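Local coordinates for protein thiosulfate sulfurtransferase TUM1 (Saccharomyces cerevisiae, PDB 3UTN) that accepts persulfide sulfur from the cysteine desulfurase NFS1 and passes it to UBA4 in the pathway that 2-thiolates the wobble uridine of tRNAs, at residues 73-78 against 167-172. Numbering follows the deposited sequence.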
loop_
_atom_site.group_PDB
_atom_site.type_symbol
_atom_site.label_atom_id
_atom_site.label_comp_id
_atom_site.label_asym_id
_atom_site.label_seq_id
_atom_site.Cartn_x
_atom_site.Cartn_y
_atom_site.Cartn_z
ATOM N N ILE A 73 0.847 8.724 16.411
ATOM C CA ILE A 73 2.108 9.406 16.434
ATOM C C ILE A 73 1.742 10.879 16.526
ATOM O O ILE A 73 0.842 11.328 15.820
ATOM C CB ILE A 73 2.906 9.128 15.164
ATOM C CG1 ILE A 73 3.095 7.617 14.984
ATOM C CG2 ILE A 73 4.234 9.855 15.225
ATOM C CD1 ILE A 73 4.007 7.244 13.837
ATOM N N PRO A 74 2.402 11.627 17.423
ATOM C CA PRO A 74 2.082 13.036 17.584
ATOM C C PRO A 74 1.962 13.735 16.236
ATOM O O PRO A 74 2.695 13.411 15.308
ATOM C CB PRO A 74 3.289 13.565 18.352
ATOM C CG PRO A 74 3.677 12.416 19.220
ATOM C CD PRO A 74 3.460 11.199 18.358
ATOM N N ASN A 75 1.024 14.670 16.135
ATOM C CA ASN A 75 0.893 15.528 14.962
ATOM C C ASN A 75 0.402 14.773 13.747
ATOM O O ASN A 75 0.505 15.258 12.622
ATOM C CB ASN A 75 2.225 16.216 14.654
ATOM C CG ASN A 75 2.861 16.814 15.887
ATOM O OD1 ASN A 75 2.179 17.404 16.719
ATOM N ND2 ASN A 75 4.168 16.647 16.019
ATOM N N SER A 76 -0.130 13.582 13.987
ATOM C CA SER A 76 -0.649 12.750 12.918
ATOM C C SER A 76 -1.830 13.397 12.246
ATOM O O SER A 76 -2.617 14.078 12.882
ATOM C CB SER A 76 -1.105 11.400 13.441
ATOM O OG SER A 76 -0.003 10.564 13.711
ATOM N N ILE A 77 -1.938 13.171 10.954
ATOM C CA ILE A 77 -3.177 13.399 10.286
ATOM C C ILE A 77 -3.682 12.005 10.039
ATOM O O ILE A 77 -2.927 11.019 10.087
ATOM C CB ILE A 77 -3.019 14.138 8.955
ATOM C CG1 ILE A 77 -2.115 13.343 8.008
ATOM C CG2 ILE A 77 -2.506 15.543 9.207
ATOM C CD1 ILE A 77 -2.034 13.915 6.620
ATOM N N PHE A 78 -4.969 11.916 9.798
ATOM C CA PHE A 78 -5.530 10.678 9.400
ATOM C C PHE A 78 -5.672 10.731 7.899
ATOM O O PHE A 78 -6.208 11.687 7.354
ATOM C CB PHE A 78 -6.879 10.481 10.051
ATOM C CG PHE A 78 -7.591 9.277 9.566
ATOM C CD1 PHE A 78 -7.132 8.006 9.898
ATOM C CD2 PHE A 78 -8.710 9.405 8.759
ATOM C CE1 PHE A 78 -7.787 6.882 9.440
ATOM C CE2 PHE A 78 -9.372 8.280 8.304
ATOM C CZ PHE A 78 -8.908 7.021 8.643
ATOM N N SER A 167 -6.958 15.871 11.334
ATOM C CA SER A 167 -5.744 16.621 11.184
ATOM C C SER A 167 -5.761 17.740 12.193
ATOM O O SER A 167 -6.778 18.392 12.369
ATOM C CB SER A 167 -5.643 17.211 9.793
ATOM O OG SER A 167 -4.533 18.085 9.741
ATOM N N PRO A 168 -4.625 17.967 12.855
ATOM C CA PRO A 168 -4.478 19.099 13.759
ATOM C C PRO A 168 -4.053 20.349 13.002
ATOM O O PRO A 168 -3.897 21.411 13.597
ATOM C CB PRO A 168 -3.348 18.645 14.673
ATOM C CG PRO A 168 -2.490 17.805 13.784
ATOM C CD PRO A 168 -3.436 17.095 12.860
ATOM N N TYR A 169 -3.870 20.216 11.694
ATOM C CA TYR A 169 -3.318 21.290 10.899
ATOM C C TYR A 169 -4.424 22.065 10.237
ATOM O O TYR A 169 -5.435 21.483 9.859
ATOM C CB TYR A 169 -2.357 20.734 9.852
ATOM C CG TYR A 169 -1.293 19.873 10.470
ATOM C CD1 TYR A 169 -0.282 20.433 11.247
ATOM C CD2 TYR A 169 -1.314 18.501 10.307
ATOM C CE1 TYR A 169 0.688 19.641 11.833
ATOM C CE2 TYR A 169 -0.350 17.701 10.892
ATOM C CZ TYR A 169 0.644 18.276 11.648
ATOM O OH TYR A 169 1.597 17.477 12.216
ATOM N N PRO A 170 -4.240 23.390 10.099
ATOM C CA PRO A 170 -5.224 24.164 9.358
ATOM C C PRO A 170 -5.247 23.674 7.922
ATOM O O PRO A 170 -4.240 23.164 7.427
ATOM C CB PRO A 170 -4.667 25.588 9.419
ATOM C CG PRO A 170 -3.200 25.421 9.632
ATOM C CD PRO A 170 -3.084 24.206 10.509
ATOM N N LYS A 171 -6.384 23.811 7.257
ATOM C CA LYS A 171 -6.460 23.453 5.856
ATOM C C LYS A 171 -5.327 24.130 5.096
ATOM O O LYS A 171 -4.975 25.281 5.359
ATOM C CB LYS A 171 -7.823 23.815 5.269
ATOM C CG LYS A 171 -8.909 22.809 5.620
ATOM C CD LYS A 171 -10.293 23.327 5.265
ATOM C CE LYS A 171 -11.342 22.228 5.377
ATOM N NZ LYS A 171 -11.448 21.659 6.751
ATOM N N SER A 172 -4.720 23.386 4.187
ATOM C CA SER A 172 -3.667 23.932 3.361
ATOM C C SER A 172 -4.190 23.972 1.942
ATOM O O SER A 172 -5.303 23.524 1.677
ATOM C CB SER A 172 -2.442 23.033 3.428
ATOM O OG SER A 172 -2.774 21.744 2.941
#
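Y169 sets its ring edge against I77 CG2 and its hydroxyl end near N75, crossing both side chains at about a right angle. From CB, the bond to CG points opposite the residue's own carbonyl carbon (chi1 -54°), a torsion that turns the ring's edge to the I77 methyl while one face lies against P168. CD2 touches I77 CG2 at 3.4 Å, and CE2 lies 3.5 Å from the same I77 CG2; because that methyl sits in the ring plane, this is an edge contact. P168 CG, of the preceding residue, rests 3.6 Å over one face, nearer the ring's margin than its centre; R46 makes a cation-pi contact with the ring. At the tip, OH may donate to N75 O, but the 2.5 Å from Y169 OH to N75 O is doubtful, since the hydroxyl is modelled too close to a neighbour. At the base, Y169 N donates to S167 OG at 3.0 Å (angle 158°), an ST turn; S167 OG also bonds L108 O. With an alanine at Y169, the I77 methyl is likely to lose its aromatic neighbour, and N75 O its possible hydroxyl partner. P168 CD lies 3.1 Å from S76 O. The chemistry implies a small, partly buried contact of apolar edges and backbone carbonyls, joining the loop after helix 148-153 to edge strand 77-78 of the N-terminal rhodanese domain.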